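Local coordinates for protein Maltose/maltodextrin transport permease homologue (Bdellovibrio bacteriovorus HD100, PDB 6FFL) that binds maltotriose, and probably maltose and other maltodextrins, as the solute-binding domain fused to the membrane subunit of an ABC sugar transporter, at residues R154-F166 with K208-L222. Numbering follows the deposited sequence. Where two conformers were deposited one is given.
With GLC (alpha-D-glucopyranose), chain B; GLC (alpha-D-glucopyranose), chain C; GLC (alpha-D-glucopyranose), chain D.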
loop_
_atom_site.group_PDB
_atom_site.type_symbol
_atom_site.label_atom_id
_atom_site.label_comp_id
_atom_site.label_asym_id
_atom_site.label_seq_id
_atom_site.Cartn_x
_atom_site.Cartn_y
_atom_site.Cartn_z
ATOM N N ARG A 154 13.539 23.266 -1.473
ATOM C CA ARG A 154 12.739 22.376 -2.297
ATOM C C ARG A 154 13.580 21.163 -2.653
ATOM O O ARG A 154 14.769 21.289 -2.958
ATOM C CB ARG A 154 12.235 23.082 -3.571
ATOM C CG ARG A 154 11.615 24.453 -3.321
ATOM C CD ARG A 154 10.666 24.878 -4.441
ATOM N NE ARG A 154 11.361 25.156 -5.694
ATOM C CZ ARG A 154 11.806 26.356 -6.052
ATOM N NH1 ARG A 154 11.635 27.396 -5.248
ATOM N NH2 ARG A 154 12.426 26.515 -7.214
ATOM N N TRP A 155 12.960 19.987 -2.601
ATOM C CA TRP A 155 13.628 18.723 -2.861
ATOM C C TRP A 155 13.253 18.205 -4.237
ATOM O O TRP A 155 12.117 18.375 -4.688
ATOM C CB TRP A 155 13.257 17.682 -1.800
ATOM C CG TRP A 155 13.942 17.976 -0.525
ATOM C CD1 TRP A 155 13.428 18.614 0.559
ATOM C CD2 TRP A 155 15.303 17.686 -0.215
ATOM N NE1 TRP A 155 14.382 18.725 1.534
ATOM C CE2 TRP A 155 15.545 18.161 1.081
ATOM C CE3 TRP A 155 16.343 17.065 -0.916
ATOM C CZ2 TRP A 155 16.784 18.029 1.704
ATOM C CZ3 TRP A 155 17.570 16.934 -0.300
ATOM C CH2 TRP A 155 17.782 17.414 0.996
ATOM N N GLY A 156 14.214 17.579 -4.911
ATOM C CA GLY A 156 13.902 16.972 -6.190
ATOM C C GLY A 156 12.950 15.801 -6.041
ATOM O O GLY A 156 12.044 15.614 -6.860
ATOM N N LEU A 157 13.129 15.008 -4.987
ATOM C CA LEU A 157 12.365 13.779 -4.820
ATOM C C LEU A 157 12.170 13.506 -3.337
ATOM O O LEU A 157 13.117 13.624 -2.558
ATOM C CB LEU A 157 13.092 12.588 -5.465
ATOM C CG LEU A 157 12.497 11.193 -5.245
ATOM C CD1 LEU A 157 11.111 11.094 -5.876
ATOM C CD2 LEU A 157 13.426 10.124 -5.833
ATOM N N VAL A 158 10.955 13.111 -2.953
ATOM C CA VAL A 158 10.680 12.680 -1.583
ATOM C C VAL A 158 9.920 11.368 -1.623
ATOM O O VAL A 158 9.085 11.145 -2.511
ATOM C CB VAL A 158 9.872 13.723 -0.774
ATOM C CG1 VAL A 158 10.683 15.023 -0.590
ATOM C CG2 VAL A 158 8.516 14.006 -1.440
ATOM N N PHE A 159 10.200 10.510 -0.649
ATOM C CA PHE A 159 9.349 9.355 -0.386
ATOM C C PHE A 159 9.784 8.723 0.927
ATOM O O PHE A 159 10.839 9.041 1.490
ATOM C CB PHE A 159 9.324 8.335 -1.545
ATOM C CG PHE A 159 10.628 7.620 -1.847
ATOM C CD1 PHE A 159 11.750 8.301 -2.303
ATOM C CD2 PHE A 159 10.674 6.224 -1.801
ATOM C CE1 PHE A 159 12.913 7.618 -2.631
ATOM C CE2 PHE A 159 11.829 5.522 -2.129
ATOM C CZ PHE A 159 12.960 6.220 -2.550
ATOM N N ASN A 160 8.926 7.830 1.421
ATOM C CA ASN A 160 9.117 7.157 2.698
ATOM C C ASN A 160 10.086 5.994 2.491
ATOM O O ASN A 160 9.747 4.822 2.630
ATOM C CB ASN A 160 7.771 6.688 3.241
ATOM C CG ASN A 160 7.863 6.156 4.655
ATOM O OD1 ASN A 160 8.827 6.435 5.374
ATOM N ND2 ASN A 160 6.868 5.374 5.059
ATOM N N TYR A 161 11.331 6.347 2.165
ATOM C CA TYR A 161 12.281 5.354 1.676
ATOM C C TYR A 161 12.836 4.436 2.762
ATOM O O TYR A 161 13.544 3.476 2.430
ATOM C CB TYR A 161 13.426 6.054 0.934
ATOM C CG TYR A 161 14.237 7.031 1.764
ATOM C CD1 TYR A 161 15.206 6.586 2.658
ATOM C CD2 TYR A 161 14.065 8.402 1.619
ATOM C CE1 TYR A 161 15.957 7.476 3.397
ATOM C CE2 TYR A 161 14.812 9.299 2.359
ATOM C CZ TYR A 161 15.755 8.839 3.237
ATOM O OH TYR A 161 16.503 9.739 3.964
ATOM N N THR A 162 12.548 4.691 4.040
ATOM C CA THR A 162 12.923 3.739 5.083
ATOM C C THR A 162 11.981 2.542 5.148
ATOM O O THR A 162 12.362 1.485 5.677
ATOM C CB THR A 162 12.936 4.401 6.465
ATOM O OG1 THR A 162 11.626 4.898 6.773
ATOM C CG2 THR A 162 13.939 5.546 6.533
ATOM N N GLU A 163 10.768 2.708 4.669
ATOM C CA GLU A 163 9.713 1.706 4.784
ATOM C C GLU A 163 9.873 0.671 3.678
ATOM O O GLU A 163 9.946 1.041 2.514
ATOM C CB GLU A 163 8.352 2.393 4.682
ATOM C CG GLU A 163 7.149 1.498 4.926
ATOM C CD GLU A 163 7.077 0.956 6.335
ATOM O OE1 GLU A 163 7.516 1.661 7.269
ATOM O OE2 GLU A 163 6.587 -0.186 6.524
ATOM N N PRO A 164 9.922 -0.630 4.000
ATOM C CA PRO A 164 10.262 -1.619 2.965
ATOM C C PRO A 164 9.339 -1.608 1.756
ATOM O O PRO A 164 9.797 -1.854 0.634
ATOM C CB PRO A 164 10.181 -2.954 3.722
ATOM C CG PRO A 164 10.452 -2.603 5.125
ATOM C CD PRO A 164 9.887 -1.220 5.349
ATOM N N PHE A 165 8.041 -1.360 1.950
ATOM C CA PHE A 165 7.136 -1.293 0.804
ATOM C C PHE A 165 7.653 -0.321 -0.248
ATOM O O PHE A 165 7.492 -0.557 -1.452
ATOM C CB PHE A 165 5.744 -0.872 1.276
ATOM C CG PHE A 165 4.643 -1.142 0.279
ATOM C CD1 PHE A 165 4.285 -2.446 -0.052
ATOM C CD2 PHE A 165 3.952 -0.088 -0.300
ATOM C CE1 PHE A 165 3.240 -2.706 -0.945
ATOM C CE2 PHE A 165 2.913 -0.324 -1.200
ATOM C CZ PHE A 165 2.561 -1.646 -1.528
ATOM N N PHE A 166 8.302 0.756 0.190
ATOM C CA PHE A 166 8.699 1.814 -0.730
ATOM C C PHE A 166 10.023 1.530 -1.432
ATOM O O PHE A 166 10.279 2.126 -2.488
ATOM C CB PHE A 166 8.749 3.141 0.023
ATOM C CG PHE A 166 7.386 3.664 0.411
ATOM C CD1 PHE A 166 6.699 3.133 1.499
ATOM C CD2 PHE A 166 6.786 4.679 -0.326
ATOM C CE1 PHE A 166 5.434 3.609 1.849
ATOM C CE2 PHE A 166 5.520 5.160 0.023
ATOM C CZ PHE A 166 4.851 4.624 1.107
ATOM N N LYS A 208 22.150 13.473 -3.513
ATOM C CA LYS A 208 21.548 14.410 -2.560
ATOM C C LYS A 208 20.283 15.047 -3.129
ATOM O O LYS A 208 20.085 16.263 -3.066
ATOM C CB LYS A 208 22.553 15.478 -2.117
ATOM C CG LYS A 208 23.926 14.924 -1.717
ATOM C CD LYS A 208 25.009 15.969 -1.986
ATOM C CE LYS A 208 25.767 16.326 -0.732
ATOM N NZ LYS A 208 26.310 15.115 -0.071
ATOM N N ILE A 209 19.409 14.203 -3.669
ATOM C CA ILE A 209 18.131 14.662 -4.203
ATOM C C ILE A 209 16.946 14.258 -3.336
ATOM O O ILE A 209 15.818 14.686 -3.631
ATOM C CB ILE A 209 17.919 14.192 -5.660
ATOM C CG1 ILE A 209 17.691 12.684 -5.747
ATOM C CG2 ILE A 209 19.118 14.577 -6.518
ATOM C CD1 ILE A 209 17.103 12.271 -7.097
ATOM N N ILE A 210 17.154 13.460 -2.284
ATOM C CA ILE A 210 16.106 13.128 -1.317
ATOM C C ILE A 210 16.578 13.570 0.065
ATOM O O ILE A 210 17.791 13.604 0.323
ATOM C CB ILE A 210 15.765 11.623 -1.326
ATOM C CG1 ILE A 210 16.971 10.792 -0.878
ATOM C CG2 ILE A 210 15.283 11.171 -2.693
ATOM C CD1 ILE A 210 16.689 9.290 -0.804
ATOM N N PRO A 211 15.674 13.917 0.976
ATOM C CA PRO A 211 16.100 14.414 2.291
ATOM C C PRO A 211 16.766 13.336 3.136
ATOM O O PRO A 211 16.532 12.139 2.969
ATOM C CB PRO A 211 14.794 14.887 2.938
ATOM C CG PRO A 211 13.802 15.001 1.796
ATOM C CD PRO A 211 14.214 13.968 0.804
ATOM N N LYS A 212 17.608 13.790 4.074
ATOM C CA LYS A 212 18.261 12.852 4.989
ATOM C C LYS A 212 17.265 12.205 5.942
ATOM O O LYS A 212 17.500 11.088 6.421
ATOM C CB LYS A 212 19.354 13.567 5.783
ATOM C CG LYS A 212 20.452 14.166 4.927
ATOM C CD LYS A 212 21.465 13.121 4.475
ATOM C CE LYS A 212 22.779 13.785 4.078
ATOM N NZ LYS A 212 23.797 12.819 3.583
ATOM N N GLU A 213 16.178 12.902 6.266
ATOM C CA GLU A 213 15.105 12.369 7.101
ATOM C C GLU A 213 13.798 12.608 6.368
ATOM O O GLU A 213 13.473 13.751 6.033
ATOM C CB GLU A 213 15.066 13.035 8.482
ATOM C CG GLU A 213 16.432 13.295 9.112
ATOM C CD GLU A 213 17.015 12.062 9.773
ATOM O OE1 GLU A 213 16.286 11.056 9.900
ATOM O OE2 GLU A 213 18.200 12.101 10.170
ATOM N N CYS A 214 13.041 11.541 6.119
ATOM C CA CYS A 214 11.849 11.698 5.292
ATOM C C CYS A 214 10.898 10.541 5.608
ATOM O O CYS A 214 10.945 9.498 4.953
ATOM C CB CYS A 214 12.216 11.737 3.820
ATOM S SG CYS A 214 10.908 12.304 2.738
ATOM N N ASP A 215 10.047 10.741 6.615
ATOM C CA ASP A 215 9.020 9.748 6.891
ATOM C C ASP A 215 7.816 10.008 5.985
ATOM O O ASP A 215 7.840 10.896 5.125
ATOM C CB ASP A 215 8.671 9.731 8.384
ATOM C CG ASP A 215 8.013 11.015 8.876
ATOM O OD1 ASP A 215 7.647 11.894 8.068
ATOM O OD2 ASP A 215 7.860 11.147 10.111
ATOM N N TYR A 216 6.752 9.219 6.151
ATOM C CA TYR A 216 5.625 9.340 5.231
ATOM C C TYR A 216 5.024 10.739 5.273
ATOM O O TYR A 216 4.793 11.364 4.228
ATOM C CB TYR A 216 4.548 8.297 5.534
ATOM C CG TYR A 216 3.407 8.380 4.532
ATOM C CD1 TYR A 216 3.429 7.620 3.365
ATOM C CD2 TYR A 216 2.325 9.234 4.742
ATOM C CE1 TYR A 216 2.389 7.701 2.435
ATOM C CE2 TYR A 216 1.290 9.327 3.820
ATOM C CZ TYR A 216 1.333 8.562 2.666
ATOM O OH TYR A 216 0.299 8.656 1.759
ATOM N N GLU A 217 4.768 11.255 6.475
ATOM C CA GLU A 217 4.095 12.542 6.563
ATOM C C GLU A 217 4.981 13.675 6.067
ATOM O O GLU A 217 4.471 14.666 5.532
ATOM C CB GLU A 217 3.645 12.820 7.999
ATOM C CG GLU A 217 2.749 14.052 8.118
ATOM C CD GLU A 217 1.708 14.152 6.999
ATOM O OE1 GLU A 217 1.030 13.141 6.703
ATOM O OE2 GLU A 217 1.567 15.253 6.415
ATOM N N THR A 218 6.297 13.548 6.232
ATOM C CA THR A 218 7.200 14.581 5.733
ATOM C C THR A 218 7.167 14.650 4.208
ATOM O O THR A 218 7.067 15.739 3.630
ATOM C CB THR A 218 8.617 14.321 6.244
ATOM O OG1 THR A 218 8.644 14.504 7.669
ATOM C CG2 THR A 218 9.615 15.275 5.583
ATOM N N ALA A 219 7.229 13.493 3.538
ATOM C CA ALA A 219 7.140 13.483 2.076
ATOM C C ALA A 219 5.782 13.989 1.616
ATOM O O ALA A 219 5.687 14.761 0.655
ATOM C CB ALA A 219 7.399 12.076 1.529
ATOM N N ASN A 220 4.724 13.576 2.313
ATOM C CA ASN A 220 3.366 14.009 2.004
ATOM C C ASN A 220 3.235 15.524 2.101
ATOM O O ASN A 220 2.743 16.181 1.177
ATOM C CB ASN A 220 2.402 13.317 2.971
ATOM C CG ASN A 220 0.955 13.417 2.543
ATOM O OD1 ASN A 220 0.609 13.112 1.413
ATOM N ND2 ASN A 220 0.096 13.829 3.468
ATOM N N ALA A 221 3.683 16.096 3.222
ATOM C CA ALA A 221 3.601 17.543 3.404
ATOM C C ALA A 221 4.441 18.287 2.373
ATOM O O ALA A 221 3.989 19.286 1.798
ATOM C CB ALA A 221 4.043 17.925 4.815
ATOM N N LEU A 222 5.674 17.834 2.140
ATOM C CA LEU A 222 6.541 18.547 1.203
ATOM C C LEU A 222 5.922 18.601 -0.190
ATOM O O LEU A 222 6.007 19.629 -0.874
ATOM C CB LEU A 222 7.925 17.898 1.156
ATOM C CG LEU A 222 8.806 18.110 2.402
ATOM C CD1 LEU A 222 10.023 17.206 2.369
ATOM C CD2 LEU A 222 9.231 19.571 2.558
HETATM C C1 GLC B . 2.797 -2.844 3.143
HETATM C C2 GLC B . 2.207 -4.142 3.699
HETATM C C3 GLC B . 2.525 -4.246 5.195
HETATM C C4 GLC B . 4.025 -4.160 5.415
HETATM C C5 GLC B . 4.575 -2.869 4.792
HETATM C C6 GLC B . 6.100 -2.878 4.822
HETATM O O2 GLC B . 0.785 -4.202 3.471
HETATM O O3 GLC B . 2.049 -5.507 5.714
HETATM O O4 GLC B . 4.291 -4.172 6.826
HETATM O O5 GLC B . 4.201 -2.822 3.411
HETATM O O6 GLC B . 6.652 -1.585 4.495
HETATM C C1 GLC C . 0.329 1.694 2.306
HETATM C C2 GLC C . -0.115 0.354 1.733
HETATM C C3 GLC C . 0.288 -0.822 2.609
HETATM C C4 GLC C . 1.783 -0.714 2.887
HETATM C C5 GLC C . 2.079 0.635 3.536
HETATM C C6 GLC C . 3.574 0.787 3.841
HETATM O O2 GLC C . -1.545 0.398 1.567
HETATM O O3 GLC C . 0.005 -2.041 1.899
HETATM O O4 GLC C . 2.174 -1.740 3.785
HETATM O O5 GLC C . 1.715 1.659 2.617
HETATM O O6 GLC C . 3.781 1.880 4.762
HETATM C C1 GLC D . -2.530 5.509 4.467
HETATM C C2 GLC D . -3.224 4.519 3.525
HETATM C C3 GLC D . -2.521 3.170 3.527
HETATM C C4 GLC D . -1.018 3.328 3.296
HETATM C C5 GLC D . -0.432 4.347 4.284
HETATM C C6 GLC D . 1.041 4.626 3.987
HETATM O O1 GLC D . -2.717 5.086 5.820
HETATM O O2 GLC D . -4.574 4.297 3.944
HETATM O O3 GLC D . -3.129 2.331 2.520
HETATM O O4 GLC D . -0.411 2.030 3.462
HETATM O O5 GLC D . -1.121 5.598 4.185
HETATM O O6 GLC D . 1.605 5.456 5.012
HETATM O O HOH W 1 11.838 7.154 4.976
#
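P211 CG lies over one face of the W155 indole, 3.6 Å from the centroid of the five-membered ring, a CH-pi contact. Y161 OH donates to P211 O at 2.6 Å, in the carbonyl plane. I210 CD1 packs over a face of the Y161 ring. Y161 CG sits between its backbone N and carbonyl carbon (chi1 61°), and the ring carries the hydroxyl to P211. L157 N donates to I209 O at 3.0 Å. V158 CG1 meets L222 CD1 at 3.7 Å, and CG2 meets A219 CB. One water donates to N160 OD1 and C214 O and accepts from T162 N. Nearer the sugar, F166 CZ approaches CD1 at the edge of the Y216 ring at 4.0 Å. GLC (chain D) O6 rests over a face of Y216, whose OH is hydrogen-bonded to W236 and N233. E163 OE2 takes a very short hydrogen bond from GLC (chain B) O6 and forms a salt bridge with R355. D215 is the N-cap of helix 216-224; its OD1 accepts from T218 N and OG1. The contact joins edge strand 157-158 to that helix and gives E163 to F166 and Y216 to the maltotriose pocket of a periplasmic-binding-protein fold.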